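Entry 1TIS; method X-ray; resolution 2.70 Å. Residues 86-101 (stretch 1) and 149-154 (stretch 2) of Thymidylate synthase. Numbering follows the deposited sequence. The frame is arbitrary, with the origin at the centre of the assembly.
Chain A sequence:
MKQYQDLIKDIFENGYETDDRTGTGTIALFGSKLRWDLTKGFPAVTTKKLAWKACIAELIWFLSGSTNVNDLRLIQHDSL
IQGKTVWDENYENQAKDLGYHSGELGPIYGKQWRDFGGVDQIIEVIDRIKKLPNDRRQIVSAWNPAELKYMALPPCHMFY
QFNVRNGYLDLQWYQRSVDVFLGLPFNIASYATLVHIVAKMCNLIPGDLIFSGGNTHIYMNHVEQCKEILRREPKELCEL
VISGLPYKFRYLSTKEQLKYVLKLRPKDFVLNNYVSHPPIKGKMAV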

ATOM      1  N   VAL A  86       9.931  23.613  -4.410  1.00 24.98           N
ATOM      2  CA  VAL A  86       8.747  22.772  -4.504  1.00 18.34           C
ATOM      3  C   VAL A  86       7.726  22.817  -3.363  1.00 21.67           C
ATOM      4  O   VAL A  86       6.553  22.525  -3.599  1.00 19.45           O
ATOM      5  CB  VAL A  86       9.224  21.301  -4.725  1.00 15.56           C
ATOM      6  CG1 VAL A  86       9.407  21.081  -6.213  1.00 11.39           C
ATOM      7  CG2 VAL A  86      10.549  21.000  -3.979  1.00  8.07           C
ATOM      8  N   TRP A  87       8.113  23.130  -2.115  1.00 19.05           N
ATOM      9  CA  TRP A  87       7.129  23.200  -1.057  1.00 21.46           C
ATOM     10  C   TRP A  87       6.799  24.637  -0.687  1.00 24.27           C
ATOM     11  O   TRP A  87       5.901  24.870   0.116  1.00 25.13           O
ATOM     12  CB  TRP A  87       7.622  22.442   0.198  1.00 22.89           C
ATOM     13  CG  TRP A  87       7.477  20.910   0.141  1.00 17.30           C
ATOM     14  CD1 TRP A  87       8.454  20.203  -0.474  1.00 16.19           C
ATOM     15  CD2 TRP A  87       6.482  20.094   0.677  1.00 15.61           C
ATOM     16  NE1 TRP A  87       8.100  18.962  -0.322  1.00 17.44           N
ATOM     17  CE2 TRP A  87       6.956  18.848   0.344  1.00 12.30           C
ATOM     18  CE3 TRP A  87       5.286  20.146   1.380  1.00 20.01           C
ATOM     19  CZ2 TRP A  87       6.315  17.674   0.672  1.00  8.59           C
ATOM     20  CZ3 TRP A  87       4.621  18.972   1.725  1.00 14.68           C
ATOM     21  CH2 TRP A  87       5.134  17.753   1.372  1.00 10.34           C
ATOM     22  N   ASP A  88       7.412  25.652  -1.295  1.00 27.49           N
ATOM     23  CA  ASP A  88       7.152  27.044  -0.952  1.00 27.93           C
ATOM     24  C   ASP A  88       5.713  27.512  -1.001  1.00 28.93           C
ATOM     25  O   ASP A  88       5.140  27.929   0.014  1.00 25.61           O
ATOM     26  CB  ASP A  88       7.958  27.946  -1.849  1.00 25.70           C
ATOM     27  CG  ASP A  88       9.423  27.992  -1.488  1.00 23.18           C
ATOM     28  OD1 ASP A  88       9.796  27.952  -0.315  1.00 22.98           O
ATOM     29  OD2 ASP A  88      10.197  28.098  -2.415  1.00 23.52           O
ATOM     30  N   GLU A  89       5.084  27.446  -2.164  1.00 34.02           N
ATOM     31  CA  GLU A  89       3.697  27.833  -2.256  1.00 40.37           C
ATOM     32  C   GLU A  89       3.027  26.521  -1.945  1.00 43.22           C
ATOM     33  O   GLU A  89       2.697  25.777  -2.866  1.00 47.88           O
ATOM     34  CB  GLU A  89       3.324  28.297  -3.666  1.00 43.68           C
ATOM     35  CG  GLU A  89       3.262  29.823  -3.867  1.00 51.52           C
ATOM     36  CD  GLU A  89       4.573  30.536  -4.208  1.00 55.23           C
ATOM     37  OE1 GLU A  89       5.267  30.109  -5.138  1.00 59.18           O
ATOM     38  OE2 GLU A  89       4.895  31.531  -3.556  1.00 53.49           O
ATOM     39  N   ASN A  90       2.994  26.210  -0.639  1.00 42.65           N
ATOM     40  CA  ASN A  90       2.397  24.985  -0.041  1.00 41.71           C
ATOM     41  C   ASN A  90       2.530  25.206   1.472  1.00 38.03           C
ATOM     42  O   ASN A  90       1.618  25.020   2.293  1.00 38.54           O
ATOM     43  CB  ASN A  90       3.154  23.681  -0.459  1.00 37.79           C
ATOM     44  CG  ASN A  90       2.314  22.410  -0.420  1.00 34.39           C
ATOM     45  OD1 ASN A  90       2.374  21.650   0.533  1.00 39.69           O
ATOM     46  ND2 ASN A  90       1.506  22.077  -1.401  1.00 35.03           N
ATOM     47  N   TYR A  91       3.704  25.729   1.830  1.00 34.77           N
ATOM     48  CA  TYR A  91       3.958  26.253   3.151  1.00 27.62           C
ATOM     49  C   TYR A  91       3.226  27.583   3.154  1.00 28.62           C
ATOM     50  O   TYR A  91       2.265  27.688   3.914  1.00 33.51           O
ATOM     51  CB  TYR A  91       5.446  26.415   3.335  1.00 22.73           C
ATOM     52  CG  TYR A  91       5.890  27.541   4.224  1.00 25.09           C
ATOM     53  CD1 TYR A  91       5.538  27.620   5.567  1.00 26.28           C
ATOM     54  CD2 TYR A  91       6.674  28.505   3.632  1.00 28.44           C
ATOM     55  CE1 TYR A  91       5.987  28.684   6.323  1.00 24.88           C
ATOM     56  CE2 TYR A  91       7.122  29.569   4.385  1.00 29.75           C
ATOM     57  CZ  TYR A  91       6.772  29.639   5.711  1.00 26.79           C
ATOM     58  OH  TYR A  91       7.241  30.710   6.426  1.00 34.90           O
ATOM     59  N   GLU A  92       3.540  28.569   2.305  1.00 30.37           N
ATOM     60  CA  GLU A  92       2.845  29.870   2.276  1.00 32.40           C
ATOM     61  C   GLU A  92       1.320  29.936   2.324  1.00 30.28           C
ATOM     62  O   GLU A  92       0.754  31.027   2.259  1.00 24.34           O
ATOM     63  CB  GLU A  92       3.256  30.667   1.045  1.00 35.73           C
ATOM     64  CG  GLU A  92       4.340  31.670   1.378  1.00 38.31           C
ATOM     65  CD  GLU A  92       5.478  31.710   0.383  1.00 43.70           C
ATOM     66  OE1 GLU A  92       5.323  31.144  -0.700  1.00 43.59           O
ATOM     67  OE2 GLU A  92       6.513  32.303   0.711  1.00 45.86           O
ATOM     68  N   ASN A  93       0.624  28.810   2.287  1.00 29.82           N
ATOM     69  CA  ASN A  93      -0.772  28.841   2.572  1.00 34.14           C
ATOM     70  C   ASN A  93      -1.047  27.620   3.418  1.00 33.95           C
ATOM     71  O   ASN A  93      -1.095  27.883   4.613  1.00 39.64           O
ATOM     72  CB  ASN A  93      -1.621  28.846   1.300  1.00 39.26           C
ATOM     73  CG  ASN A  93      -1.633  27.549   0.556  1.00 43.49           C
ATOM     74  OD1 ASN A  93      -0.586  26.914   0.416  1.00 48.86           O
ATOM     75  ND2 ASN A  93      -2.805  27.087   0.152  1.00 44.81           N
ATOM     76  N   GLN A  94      -1.107  26.329   3.050  1.00 31.36           N
ATOM     77  CA  GLN A  94      -1.584  25.268   3.932  1.00 29.76           C
ATOM     78  C   GLN A  94      -0.894  25.214   5.285  1.00 26.48           C
ATOM     79  O   GLN A  94      -1.553  25.246   6.334  1.00 25.41           O
ATOM     80  CB  GLN A  94      -1.430  23.946   3.211  1.00 35.30           C
ATOM     81  CG  GLN A  94      -2.472  23.676   2.132  1.00 44.12           C
ATOM     82  CD  GLN A  94      -3.756  22.981   2.617  1.00 52.27           C
ATOM     83  OE1 GLN A  94      -4.856  23.549   2.610  1.00 56.24           O
ATOM     84  NE2 GLN A  94      -3.698  21.723   3.045  1.00 54.24           N
ATOM     85  N   ALA A  95       0.444  25.249   5.266  1.00 25.11           N
ATOM     86  CA  ALA A  95       1.196  25.244   6.514  1.00 26.00           C
ATOM     87  C   ALA A  95       1.020  26.542   7.300  1.00 27.26           C
ATOM     88  O   ALA A  95       0.703  26.499   8.495  1.00 34.69           O
ATOM     89  CB  ALA A  95       2.685  25.071   6.284  1.00 21.90           C
ATOM     90  N   LYS A  96       1.136  27.738   6.710  1.00 23.56           N
ATOM     91  CA  LYS A  96       0.975  28.965   7.473  1.00 17.23           C
ATOM     92  C   LYS A  96      -0.442  29.096   8.020  1.00 17.85           C
ATOM     93  O   LYS A  96      -0.628  29.631   9.109  1.00 13.24           O
ATOM     94  CB  LYS A  96       1.350  30.122   6.579  1.00 12.74           C
ATOM     95  CG  LYS A  96       2.645  30.660   7.147  1.00 12.36           C
ATOM     96  CD  LYS A  96       3.246  31.642   6.184  1.00 15.36           C
ATOM     97  CE  LYS A  96       4.496  32.318   6.715  1.00 14.91           C
ATOM     98  NZ  LYS A  96       5.151  32.985   5.596  1.00 16.80           N
ATOM     99  N   ASP A  97      -1.421  28.487   7.340  1.00 22.07           N
ATOM    100  CA  ASP A  97      -2.805  28.404   7.766  1.00 24.03           C
ATOM    101  C   ASP A  97      -2.950  27.552   9.002  1.00 23.90           C
ATOM    102  O   ASP A  97      -4.037  27.523   9.562  1.00 28.28           O
ATOM    103  CB  ASP A  97      -3.715  27.787   6.688  1.00 33.93           C
ATOM    104  CG  ASP A  97      -4.554  28.744   5.815  1.00 40.50           C
ATOM    105  OD1 ASP A  97      -5.219  29.639   6.362  1.00 42.71           O
ATOM    106  OD2 ASP A  97      -4.568  28.568   4.584  1.00 42.29           O
ATOM    107  N   LEU A  98      -1.952  26.792   9.456  1.00 26.12           N
ATOM    108  CA  LEU A  98      -2.032  26.103  10.762  1.00 24.34           C
ATOM    109  C   LEU A  98      -1.401  26.941  11.899  1.00 24.95           C
ATOM    110  O   LEU A  98      -1.657  26.741  13.101  1.00 25.40           O
ATOM    111  CB  LEU A  98      -1.311  24.750  10.725  1.00 18.52           C
ATOM    112  CG  LEU A  98      -1.470  23.798   9.547  1.00  9.07           C
ATOM    113  CD1 LEU A  98      -0.543  22.633   9.743  1.00 11.14           C
ATOM    114  CD2 LEU A  98      -2.869  23.273   9.467  1.00 12.74           C
ATOM    115  N   GLY A  99      -0.550  27.909  11.530  1.00 23.79           N
ATOM    116  CA  GLY A  99       0.065  28.819  12.501  1.00 21.32           C
ATOM    117  C   GLY A  99       1.591  28.870  12.431  1.00 17.80           C
ATOM    118  O   GLY A  99       2.327  29.672  13.043  1.00 13.84           O
ATOM    119  N   TYR A 100       2.081  27.958  11.625  1.00 17.39           N
ATOM    120  CA  TYR A 100       3.503  27.777  11.513  1.00 20.95           C
ATOM    121  C   TYR A 100       4.213  29.005  11.003  1.00 20.42           C
ATOM    122  O   TYR A 100       3.633  29.937  10.447  1.00 20.24           O
ATOM    123  CB  TYR A 100       3.709  26.539  10.630  1.00 17.00           C
ATOM    124  CG  TYR A 100       3.170  25.277  11.309  1.00 11.13           C
ATOM    125  CD1 TYR A 100       3.000  25.269  12.691  1.00  9.27           C
ATOM    126  CD2 TYR A 100       2.861  24.161  10.545  1.00  6.91           C
ATOM    127  CE1 TYR A 100       2.525  24.147  13.315  1.00 14.04           C
ATOM    128  CE2 TYR A 100       2.384  23.029  11.172  1.00  9.93           C
ATOM    129  CZ  TYR A 100       2.220  23.034  12.554  1.00 14.65           C
ATOM    130  OH  TYR A 100       1.737  21.919  13.211  1.00 15.39           O
ATOM    131  N   HIS A 101       5.461  29.137  11.368  1.00 26.79           N
ATOM    132  CA  HIS A 101       6.180  30.286  10.884  1.00 36.70           C
ATOM    133  C   HIS A 101       7.564  29.843  10.502  1.00 38.41           C
ATOM    134  O   HIS A 101       8.049  28.783  10.922  1.00 35.33           O
ATOM    135  CB  HIS A 101       6.245  31.404  11.964  1.00 39.09           C
ATOM    136  CG  HIS A 101       4.979  32.254  11.974  1.00 40.66           C
ATOM    137  ND1 HIS A 101       3.823  32.016  12.597  1.00 42.04           N
ATOM    138  CD2 HIS A 101       4.836  33.419  11.262  1.00 39.48           C
ATOM    139  CE1 HIS A 101       2.998  32.980  12.290  1.00 41.58           C
ATOM    140  NE2 HIS A 101       3.616  33.814  11.489  1.00 40.12           N
ATOM    141  N   LYS A 149      -3.063  15.351  11.583  1.00 19.48           N
ATOM    142  CA  LYS A 149      -3.509  16.626  12.081  1.00 10.16           C
ATOM    143  C   LYS A 149      -2.524  17.726  12.049  1.00  4.26           C
ATOM    144  O   LYS A 149      -3.001  18.826  11.845  1.00  4.12           O
ATOM    145  CB  LYS A 149      -4.019  16.511  13.496  1.00 12.12           C
ATOM    146  CG  LYS A 149      -5.452  16.055  13.299  1.00 24.19           C
ATOM    147  CD  LYS A 149      -6.268  17.043  12.421  1.00 31.89           C
ATOM    148  CE  LYS A 149      -7.452  16.400  11.653  1.00 38.90           C
ATOM    149  NZ  LYS A 149      -7.054  15.576  10.511  1.00 42.23           N
ATOM    150  N   TYR A 150      -1.223  17.485  12.162  1.00  2.02           N
ATOM    151  CA  TYR A 150      -0.308  18.595  12.084  1.00  2.02           C
ATOM    152  C   TYR A 150       0.459  18.746  10.745  1.00  4.61           C
ATOM    153  O   TYR A 150       1.499  19.429  10.658  1.00  2.00           O
ATOM    154  CB  TYR A 150       0.660  18.453  13.230  1.00  7.20           C
ATOM    155  CG  TYR A 150       0.071  18.079  14.564  1.00  8.70           C
ATOM    156  CD1 TYR A 150      -0.947  18.818  15.091  1.00 14.57           C
ATOM    157  CD2 TYR A 150       0.555  16.996  15.230  1.00 14.23           C
ATOM    158  CE1 TYR A 150      -1.513  18.486  16.292  1.00 18.34           C
ATOM    159  CE2 TYR A 150       0.002  16.650  16.438  1.00 21.60           C
ATOM    160  CZ  TYR A 150      -1.032  17.394  16.955  1.00 23.18           C
ATOM    161  OH  TYR A 150      -1.640  17.026  18.140  1.00 35.91           O
ATOM    162  N   MET A 151       0.025  18.159   9.631  1.00  2.01           N
ATOM    163  CA  MET A 151       0.842  18.245   8.462  1.00  7.43           C
ATOM    164  C   MET A 151       0.197  19.169   7.435  1.00 17.56           C
ATOM    165  O   MET A 151      -1.023  19.133   7.252  1.00 19.87           O
ATOM    166  CB  MET A 151       1.024  16.838   7.871  1.00 12.85           C
ATOM    167  CG  MET A 151       1.684  15.669   8.609  1.00 11.92           C
ATOM    168  SD  MET A 151       1.396  14.078   7.770  1.00  8.56           S
ATOM    169  CE  MET A 151       1.491  12.867   9.047  1.00 12.98           C
ATOM    170  N   ALA A 152       1.038  19.976   6.762  1.00 20.87           N
ATOM    171  CA  ALA A 152       0.696  20.761   5.569  1.00 24.30           C
ATOM    172  C   ALA A 152      -0.133  20.040   4.499  1.00 28.27           C
ATOM    173  O   ALA A 152      -1.181  20.486   4.041  1.00 31.75           O
ATOM    174  CB  ALA A 152       1.971  21.238   4.859  1.00 22.81           C
ATOM    175  N   LEU A 153       0.382  18.920   4.016  1.00 33.27           N
ATOM    176  CA  LEU A 153      -0.240  18.065   3.015  1.00 32.46           C
ATOM    177  C   LEU A 153       0.006  16.653   3.545  1.00 26.69           C
ATOM    178  O   LEU A 153       1.171  16.256   3.717  1.00 28.14           O
ATOM    179  CB  LEU A 153       0.459  18.328   1.645  1.00 35.35           C
ATOM    180  CG  LEU A 153       0.412  17.426   0.381  1.00 34.26           C
ATOM    181  CD1 LEU A 153       0.880  18.299  -0.773  1.00 35.95           C
ATOM    182  CD2 LEU A 153       1.346  16.224   0.439  1.00 28.48           C
ATOM    183  N   PRO A 154      -1.008  15.862   3.894  1.00 21.50           N
ATOM    184  CA  PRO A 154      -0.811  14.457   4.278  1.00 22.09           C
ATOM    185  C   PRO A 154      -0.140  13.770   3.085  1.00 22.64           C
ATOM    186  O   PRO A 154      -0.409  14.190   1.947  1.00 31.94           O
ATOM    187  CB  PRO A 154      -2.228  13.989   4.616  1.00 16.44           C
ATOM    188  CG  PRO A 154      -3.086  14.866   3.739  1.00 16.47           C
ATOM    189  CD  PRO A 154      -2.412  16.226   3.833  1.00 19.66           C
TER

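What does the start of the second stretch contribute? Lys 149 adds little: its side chain leads away from the first stretch and comes no nearer than 7.7 Å, from Lys 149 CD to Leu 98 CD2. Contact begins at Tyr 150, and its closest points are the carbonyl O and CB of Tyr 150. Tyr 100, whose CA-to-CB bond points toward the second stretch, brings its OH to 3.6 Å from both Tyr 150 O and Tyr 150 CB. The carbonyl lies at the edge of the Tyr 100 ring, near its plane, but this is packing and not a hydrogen bond. The end of the Tyr 150 side chain leads away.

How does the backbone after Tyr 150 find apolar cover? Leu 98 supplies it. With chi1 m and chi2 t, its CD1 reaches 3.9 Å from Tyr 150 O, 4.2 Å from Met 151 C and 4.3 Å from Ala 152 N, so a single methyl group lies against three successive residues. Met 151 itself turns its CA-to-CB bond away, and its buried side chain takes no direct part; only its backbone is touched.

Why is Ala 152 the centre of the contact? It has the largest area covered by the other stretch, 95 Å², and its CA comes within 4.6 Å of Ala 95 CA. Two small residues meet here: Ala 95 CB and Ala 152 CB pack at 4.2 Å, and the short side chains suit so close an approach of the two backbones. Asn 90 OD1 lies 4.4 Å from Ala 152 CB, a loose contact. The one hydrogen bond across the stretches is also made here, from Gln 94 NE2 to Ala 152 O, at 3.0 Å with an N-H...O angle of 152°. The CA-to-CB bond of Gln 94 points toward the second stretch, and its long, flexible side chain, with chi1 and chi2 both m, carries the amide to a backbone carbonyl in a segment without regular secondary structure.

What closes the contact at its far end? The CA-to-CB bond of Leu 153 points toward the first stretch, and the residue is buried, with chi1 and chi2 both t. Its two methyl groups meet different partners: CD2 packs 4.2 Å from Trp 87 CH2, approaching the indole obliquely, while CD1 lies 3.9 Å from Asn 90 ND2. Trp 87 NE1 and Asn 90 ND2 are hydrogen-bonded elsewhere in the structure, so these two donors are satisfied. The CA-to-CB bond of Pro 154 points away, and the contact ends there, having buried 412 Å² in all.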